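Local coordinates for protein putative (Helicobacter pylori, PDB 4O8S) that probably transfers nucleotides, being a nucleotidyltransferase-superfamily protein of the AbiEii family whose substrate is not established, at residues I129-N132 and K133-C137; D152-F155 and L156-Y160; K191-A194 and L195-Q198; D201-E204 and T205-L209. All coordinates share one frame; numbering follows the deposited sequence.

The four contacts are local, each running along a helix or round its end, and they follow one another in series through the helical part of the chain. Contacts 1 and 2, with centres 12 Å apart, join directly: Lys133 NZ reaches Asp152 OD2 at 2.7 Å. Contacts 2 and 4, also 12 Å apart, are joined by Glu208, whose OE2 lies 2.9 Å from Lys158 NZ and whose OE1 faces His154. Helix 147-159 is thus tied to both helix 126-139 and helix 202-231. Contact 3 adjoins contact 4 in sequence, leading into its helix, and stays about 6 Å from contact 2 at the nearest atoms.

Contact 1. Residues I129-N132 and K133-C137; sequences IIDN and KLCAC
Ile130 and Leu134 form the tightly packed side of this single helical stretch, one turn apart on helix 126-139. Their side chains run side by side and point the same way, Ile130 CG2 meeting Leu134 CD1 at 3.9 Å. The methyl can do so because CG2 stands anti to the backbone N while CG1 takes the position beside that nitrogen (chi1 -62°). Leucine and beta-branched isoleucine suit this buried ridge, which Leu168 and Arg171 of helix 166-176 help to cover. On another buried flank Lys133 lays its CB and CG over Ile129 O, each 3.5 Å away, and a bend at chi2 (-80°) then carries the chain away from its own helix. Its ammonium group ends among Asp152, Asp149 and Glu30, three salt-bridge partners that probably offset the cost of burying an amine.

The opposite character appears at Asp131, Asn132 and Cys135, all partly exposed. Asp131 OD1 and Cys135 SG are only loosely matched at 4.2 Å, and the carboxylate instead pairs with Arg171. Underneath, the backbone is regular, each N-H from Lys133 onward donating to the carbonyl four residues back, beginning with Lys133 N to Ile129 O at 2.9 Å. Ala136 N continues the series to Asn132 O, beside the wider pi-type turn at 135-137. With acids from two helices, 147-159 and 29-36, gathered round one lysine, the chemistry implies that the three salt bridges of Lys133 tie helix 126-139 to both of them.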
# COMPACT_ATOMS: atom_id res chain seq x y z
N ILE A 129 6.75 3.55 -1.33
CA ILE A 129 5.30 3.55 -1.22
C ILE A 129 4.72 4.96 -1.43
O ILE A 129 3.73 5.12 -2.14
CB ILE A 129 4.83 2.94 0.10
CG1 ILE A 129 5.35 1.49 0.19
CG2 ILE A 129 3.30 2.99 0.19
CD1 ILE A 129 5.30 0.87 1.59
N ILE A 130 5.34 5.96 -0.83
CA ILE A 130 4.91 7.35 -0.98
C ILE A 130 4.96 7.75 -2.46
O ILE A 130 3.99 8.30 -3.00
CB ILE A 130 5.83 8.33 -0.20
CG1 ILE A 130 5.78 8.05 1.31
CG2 ILE A 130 5.39 9.77 -0.43
CD1 ILE A 130 6.71 8.92 2.12
N ASP A 131 6.10 7.49 -3.09
CA ASP A 131 6.35 7.83 -4.50
C ASP A 131 5.28 7.21 -5.40
O ASP A 131 4.68 7.90 -6.24
CB ASP A 131 7.76 7.34 -4.87
CG ASP A 131 8.22 7.81 -6.25
OD1 ASP A 131 7.79 8.88 -6.74
OD2 ASP A 131 9.06 7.10 -6.85
N ASN A 132 5.01 5.92 -5.20
CA ASN A 132 3.98 5.25 -5.98
C ASN A 132 2.56 5.74 -5.69
O ASN A 132 1.71 5.72 -6.57
CB ASN A 132 4.06 3.74 -5.78
CG ASN A 132 5.34 3.15 -6.35
OD1 ASN A 132 6.05 3.82 -7.12
ND2 ASN A 132 5.65 1.91 -5.98
N LYS A 133 2.30 6.17 -4.46
CA LYS A 133 0.97 6.72 -4.14
C LYS A 133 0.76 8.04 -4.87
O LYS A 133 -0.30 8.30 -5.43
CB LYS A 133 0.80 6.91 -2.63
CG LYS A 133 0.28 5.68 -1.91
CD LYS A 133 -1.23 5.59 -2.08
CE LYS A 133 -1.75 4.25 -1.57
NZ LYS A 133 -3.25 4.20 -1.64
N LEU A 134 1.78 8.88 -4.87
CA LEU A 134 1.67 10.18 -5.52
C LEU A 134 1.51 10.04 -7.04
O LEU A 134 0.73 10.77 -7.64
CB LEU A 134 2.87 11.06 -5.18
CG LEU A 134 2.83 11.58 -3.73
CD1 LEU A 134 4.17 12.15 -3.31
CD2 LEU A 134 1.73 12.61 -3.58
N CYS A 135 2.24 9.10 -7.63
CA CYS A 135 2.09 8.82 -9.06
C CYS A 135 0.66 8.42 -9.37
O CYS A 135 0.04 8.96 -10.29
CB CYS A 135 3.04 7.70 -9.49
SG CYS A 135 4.76 8.20 -9.57
N ALA A 136 0.12 7.51 -8.58
CA ALA A 136 -1.20 6.95 -8.85
C ALA A 136 -2.34 7.95 -8.66
O ALA A 136 -3.36 7.85 -9.32
CB ALA A 136 -1.45 5.71 -7.98
N CYS A 137 -2.20 8.88 -7.73
CA CYS A 137 -3.32 9.77 -7.45
C CYS A 137 -3.08 11.20 -7.90
O CYS A 137 -4.01 12.00 -7.88
CB CYS A 137 -3.69 9.75 -5.96
SG CYS A 137 -2.56 10.71 -4.91

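Contact 2. Residues D152-F155 and L156-Y160; sequences DLHF and LAKHY
Phe155 lies at the apolar centre, its ring held between Leu156, His159 and Tyr160 at the end of helix 147-159. With CG anti to the backbone N (chi1 168°), the phenyl group leans beside its carbonyl carbon and along the following turn. Its CE2 comes 3.6 Å from Tyr160 CE2, while Phe155 CZ lies in the plane of the tyrosine ring, at that ring's edge; the two planes make an angle of 52°. Phe155 CD1 touches His159 CD2 obliquely at 3.5 Å, and these two side chains cross at about a right angle although their ring planes are inclined by 44°. Leu156 CG adds a looser contact, 4.2 Å from Phe155 CD2. A large flat residue suits this place because it can meet both later aromatics at once, and Leu39 and Asn40 also touch it.

Farther out, the imidazole of His159 turns its edge to Phe155 O, with CD2 at 3.3 Å, and the backbone N of His159 donates to the same oxygen at 2.9 Å. Lys158 CG lies over one face of that ring, near the rim. Along the polar edge His154 and Lys158 run side by side, CE1 to CD 4.0 Å, both directed to Glu208 of helix 202-231. Asp152 pairs with Lys133 and Arg41, and the hydroxyl of Tyr160 bonds to Tyr37 O. This is an aromatic cluster at a helix C-terminus, built where Tyr160 is the first residue to leave helical geometry.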
# COMPACT_ATOMS: atom_id res chain seq x y z
N ASP A 152 -4.27 7.13 2.85
CA ASP A 152 -2.93 6.59 3.02
C ASP A 152 -1.86 7.67 3.04
O ASP A 152 -0.94 7.62 3.87
CB ASP A 152 -2.62 5.55 1.96
CG ASP A 152 -3.61 4.40 1.97
OD1 ASP A 152 -4.28 4.21 3.01
OD2 ASP A 152 -3.72 3.68 0.95
N LEU A 153 -1.98 8.64 2.13
CA LEU A 153 -1.00 9.73 2.09
C LEU A 153 -1.05 10.58 3.36
O LEU A 153 -0.02 11.04 3.85
CB LEU A 153 -1.18 10.62 0.85
CG LEU A 153 -0.56 10.04 -0.43
CD1 LEU A 153 -0.87 10.95 -1.62
CD2 LEU A 153 0.94 9.87 -0.25
N HIS A 154 -2.26 10.77 3.89
CA HIS A 154 -2.45 11.46 5.16
C HIS A 154 -1.79 10.67 6.29
O HIS A 154 -1.07 11.23 7.11
CB HIS A 154 -3.94 11.66 5.41
CG HIS A 154 -4.27 12.17 6.78
ND1 HIS A 154 -4.44 11.33 7.86
CD2 HIS A 154 -4.47 13.43 7.24
CE1 HIS A 154 -4.73 12.06 8.93
NE2 HIS A 154 -4.75 13.33 8.58
N PHE A 155 -2.03 9.35 6.31
CA PHE A 155 -1.41 8.46 7.29
C PHE A 155 0.11 8.56 7.23
O PHE A 155 0.80 8.59 8.27
CB PHE A 155 -1.82 7.02 7.00
CG PHE A 155 -1.03 5.99 7.77
CD1 PHE A 155 -1.38 5.67 9.08
CD2 PHE A 155 0.07 5.36 7.19
CE1 PHE A 155 -0.64 4.74 9.80
CE2 PHE A 155 0.82 4.43 7.91
CZ PHE A 155 0.46 4.11 9.22
N LEU A 156 0.63 8.57 6.00
CA LEU A 156 2.07 8.64 5.79
C LEU A 156 2.66 9.98 6.24
O LEU A 156 3.67 10.01 6.93
CB LEU A 156 2.40 8.38 4.31
CG LEU A 156 2.26 6.89 3.96
CD1 LEU A 156 2.18 6.69 2.46
CD2 LEU A 156 3.44 6.09 4.52
N ALA A 157 2.03 11.09 5.86
CA ALA A 157 2.50 12.41 6.28
C ALA A 157 2.44 12.56 7.80
O ALA A 157 3.30 13.20 8.42
CB ALA A 157 1.68 13.51 5.60
N LYS A 158 1.41 11.97 8.41
CA LYS A 158 1.21 12.12 9.84
C LYS A 158 2.18 11.27 10.67
O LYS A 158 2.69 11.72 11.69
CB LYS A 158 -0.24 11.75 10.21
CG LYS A 158 -0.66 12.12 11.64
CD LYS A 158 -2.09 11.65 11.94
CE LYS A 158 -2.57 12.09 13.32
NZ LYS A 158 -3.35 13.37 13.26
N HIS A 159 2.41 10.03 10.24
CA HIS A 159 3.18 9.10 11.07
C HIS A 159 4.57 8.79 10.53
O HIS A 159 5.41 8.23 11.25
CB HIS A 159 2.41 7.80 11.26
CG HIS A 159 1.07 8.00 11.91
ND1 HIS A 159 0.93 8.22 13.26
CD2 HIS A 159 -0.18 8.01 11.38
CE1 HIS A 159 -0.36 8.35 13.55
NE2 HIS A 159 -1.05 8.23 12.42
N TYR A 160 4.83 9.13 9.27
CA TYR A 160 6.14 8.81 8.71
C TYR A 160 6.77 9.99 8.01
O TYR A 160 7.41 9.83 6.96
CB TYR A 160 6.03 7.62 7.76
CG TYR A 160 5.71 6.32 8.46
CD1 TYR A 160 6.73 5.54 8.99
CD2 TYR A 160 4.40 5.89 8.60
CE1 TYR A 160 6.45 4.35 9.64
CE2 TYR A 160 4.11 4.69 9.25
CZ TYR A 160 5.14 3.94 9.77
OH TYR A 160 4.88 2.74 10.41

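Contact 3. Residues K191-A194 and L195-Q198; sequences KLDA and LLNQ
Asn197 and Asp193 bury the most surface here and between them fold the chain back after helix 179-192. The asparagine side chain, with CG held between its backbone N and carbonyl carbon (chi1 56°), turns back over the turn, so that ND2 can donate to Lys191 O at 3.2 Å. That oxygen lies almost in the amide plane of Asn197, although the donor stands well above the carbonyl plane of Lys191. Asparagine suits the place because its short amide can supply an N-H to a carbonyl of the last helical turn.

Asp193 contributes at both ends. Its backbone O takes two bonds: Asn197 N, 2.7 Å away, arrives almost along the C=O direction, whereas Leu196 N, at 3.0 Å, comes from above the carbonyl plane. Its carboxylate receives Leu195 N on OD1 at 2.9 Å from above the carboxylate plane, forming an Asx turn. The other oxygen, OD2, lies 3.3 Å from Leu196 CD1 and forms a salt bridge with Arg148 of helix 147-159.

Ala194, exposed, puts CA near Asn197 ND2 at 3.5 Å. A water donates to Ala194 O (3.0 Å) and accepts from Gln198 N (2.9 Å), linking the two ends of the turn. Because the buried acid is shared between a backbone N-H and a guanidinium group, it probably remains ionised and fixes the loop against helix 147-159.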
# COMPACT_ATOMS: atom_id res chain seq x y z
N LYS A 191 -17.91 7.60 0.63
CA LYS A 191 -19.18 7.08 1.15
C LYS A 191 -19.48 5.67 0.64
O LYS A 191 -20.15 4.88 1.32
CB LYS A 191 -20.32 8.04 0.80
CG LYS A 191 -20.09 9.46 1.31
CD LYS A 191 -19.99 9.50 2.84
CE LYS A 191 -19.58 10.89 3.33
NZ LYS A 191 -19.09 10.91 4.75
N LEU A 192 -18.98 5.36 -0.55
CA LEU A 192 -19.19 4.06 -1.17
C LEU A 192 -18.14 3.03 -0.76
O LEU A 192 -18.37 1.82 -0.87
CB LEU A 192 -19.22 4.20 -2.69
CG LEU A 192 -20.42 4.95 -3.27
CD1 LEU A 192 -20.27 5.15 -4.77
CD2 LEU A 192 -21.70 4.20 -2.94
N ASP A 193 -16.98 3.49 -0.28
CA ASP A 193 -15.91 2.57 0.12
C ASP A 193 -16.11 2.05 1.56
O ASP A 193 -15.96 2.80 2.53
CB ASP A 193 -14.56 3.29 -0.00
CG ASP A 193 -13.37 2.33 0.10
OD1 ASP A 193 -13.52 1.23 0.66
OD2 ASP A 193 -12.28 2.70 -0.39
N ALA A 194 -16.42 0.76 1.68
CA ALA A 194 -16.66 0.14 2.99
C ALA A 194 -15.41 0.03 3.87
O ALA A 194 -15.52 -0.23 5.07
CB ALA A 194 -17.30 -1.23 2.82
N LEU A 195 -14.24 0.21 3.27
CA LEU A 195 -13.00 0.22 4.05
C LEU A 195 -12.74 1.60 4.68
O LEU A 195 -11.87 1.75 5.56
CB LEU A 195 -11.81 -0.24 3.19
CG LEU A 195 -11.89 -1.67 2.61
CD1 LEU A 195 -10.55 -2.15 2.06
CD2 LEU A 195 -12.42 -2.65 3.64
N LEU A 196 -13.52 2.60 4.26
CA LEU A 196 -13.31 3.99 4.68
C LEU A 196 -14.53 4.65 5.31
O LEU A 196 -14.39 5.49 6.21
CB LEU A 196 -12.89 4.84 3.48
CG LEU A 196 -11.65 4.45 2.69
CD1 LEU A 196 -11.52 5.33 1.46
CD2 LEU A 196 -10.39 4.54 3.56
N ASN A 197 -15.72 4.29 4.82
CA ASN A 197 -16.92 5.07 5.13
C ASN A 197 -17.29 5.17 6.61
O ASN A 197 -17.99 6.10 7.01
CB ASN A 197 -18.13 4.64 4.26
CG ASN A 197 -18.46 3.15 4.38
OD1 ASN A 197 -18.16 2.51 5.39
ND2 ASN A 197 -19.09 2.60 3.34
N GLN A 198 -16.83 4.22 7.42
CA GLN A 198 -17.11 4.26 8.86
C GLN A 198 -15.98 4.88 9.69
O GLN A 198 -16.14 5.10 10.89
CB GLN A 198 -17.44 2.86 9.38
CG GLN A 198 -18.68 2.23 8.77
CD GLN A 198 -19.90 3.15 8.87
OE1 GLN A 198 -20.34 3.73 7.87
NE2 GLN A 198 -20.44 3.29 10.08
O HOH W 1 -15.03 1.99 7.04

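Contact 4. Residues D201-E204 and T205-L209; sequences DLEE and TALEL
Thr205 and Asp201 meet in a helix N-terminal contact, where the loop that follows helix 179-192 passes into the long helix 202-231. Asp201 occupies the N-cap position: its OD1 accepts from Glu204 N at 2.9 Å, the N-H pointing almost straight at it (172°) while the oxygen is met from above the carboxylate plane. A short acidic side chain fits this place, since it satisfies a first-turn N-H and its negative charge probably interacts favourably with the helix dipole. The carbonyl of Asp201 serves the next turn, taking Thr205 N at 2.9 Å. Thr205 OG1 lies 3.0 Å from the same Asp201 O, brought there because OG1 stands beside the backbone N with chi1 at -67°.

Beyond the cap, the bonds Ala206 N to Leu202 O and Leu207 N to Glu203 O carry the helix on, and Glu208 N closes on Glu204 O at 2.8 Å. Glu203 bends at chi2 so that OE1 approaches Leu207 CD1 to 4.0 Å on the exposed side. Buried Leu202 instead packs on Leu150 and Leu187 of two neighbouring helices.

Glu204 and Glu208 bring like charges fairly close, OE2 to OE1 4.7 Å, but the Glu208 carboxylate is engaged by helix 147-159, chiefly through His154. Taken together, this is the aspartate N-cap of an alpha-helix, placed where the helix begins to pack on its neighbours.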
# COMPACT_ATOMS: atom_id res chain seq x y z
N ASP A 201 -13.02 10.90 8.22
CA ASP A 201 -13.63 12.22 8.12
C ASP A 201 -12.89 12.89 6.97
O ASP A 201 -11.76 13.37 7.14
CB ASP A 201 -13.43 13.01 9.43
CG ASP A 201 -14.07 14.40 9.40
OD1 ASP A 201 -14.06 15.08 8.34
OD2 ASP A 201 -14.58 14.82 10.47
N LEU A 202 -13.53 12.88 5.79
CA LEU A 202 -12.88 13.35 4.57
C LEU A 202 -12.45 14.81 4.66
O LEU A 202 -11.32 15.15 4.28
CB LEU A 202 -13.80 13.13 3.36
CG LEU A 202 -13.27 13.75 2.06
CD1 LEU A 202 -11.87 13.25 1.76
CD2 LEU A 202 -14.18 13.44 0.89
N GLU A 203 -13.34 15.67 5.15
CA GLU A 203 -13.02 17.09 5.30
C GLU A 203 -11.82 17.32 6.21
O GLU A 203 -10.89 18.03 5.85
CB GLU A 203 -14.24 17.87 5.82
CG GLU A 203 -15.09 18.56 4.75
CD GLU A 203 -14.47 19.88 4.25
OE1 GLU A 203 -13.30 20.17 4.61
OE2 GLU A 203 -15.15 20.62 3.49
N GLU A 204 -11.83 16.71 7.39
CA GLU A 204 -10.75 16.89 8.36
C GLU A 204 -9.44 16.35 7.77
O GLU A 204 -8.40 17.03 7.84
CB GLU A 204 -11.07 16.19 9.69
CG GLU A 204 -10.03 16.42 10.80
CD GLU A 204 -10.38 15.71 12.11
OE1 GLU A 204 -11.32 16.15 12.81
OE2 GLU A 204 -9.70 14.70 12.44
N THR A 205 -9.50 15.17 7.18
CA THR A 205 -8.32 14.56 6.55
C THR A 205 -7.75 15.48 5.47
O THR A 205 -6.53 15.69 5.40
CB THR A 205 -8.66 13.19 5.93
OG1 THR A 205 -8.98 12.26 6.97
CG2 THR A 205 -7.46 12.66 5.11
N ALA A 206 -8.62 16.03 4.63
CA ALA A 206 -8.18 16.88 3.53
C ALA A 206 -7.49 18.14 4.06
O ALA A 206 -6.41 18.53 3.57
CB ALA A 206 -9.36 17.25 2.67
N LEU A 207 -8.11 18.79 5.04
CA LEU A 207 -7.54 19.99 5.65
C LEU A 207 -6.22 19.68 6.31
O LEU A 207 -5.23 20.37 6.09
CB LEU A 207 -8.49 20.57 6.70
CG LEU A 207 -9.69 21.34 6.14
CD1 LEU A 207 -10.69 21.71 7.24
CD2 LEU A 207 -9.19 22.58 5.41
N GLU A 208 -6.22 18.64 7.13
CA GLU A 208 -5.03 18.28 7.88
C GLU A 208 -3.84 17.93 6.98
O GLU A 208 -2.70 18.32 7.27
CB GLU A 208 -5.33 17.16 8.88
CG GLU A 208 -4.13 16.88 9.78
CD GLU A 208 -4.43 15.90 10.89
OE1 GLU A 208 -5.37 15.08 10.73
OE2 GLU A 208 -3.72 15.94 11.92
N LEU A 209 -4.11 17.20 5.89
CA LEU A 209 -3.03 16.84 4.96
C LEU A 209 -2.41 18.05 4.26
O LEU A 209 -1.19 18.15 4.17
CB LEU A 209 -3.48 15.81 3.90
CG LEU A 209 -2.39 15.55 2.84
CD1 LEU A 209 -1.13 14.98 3.50
CD2 LEU A 209 -2.88 14.65 1.70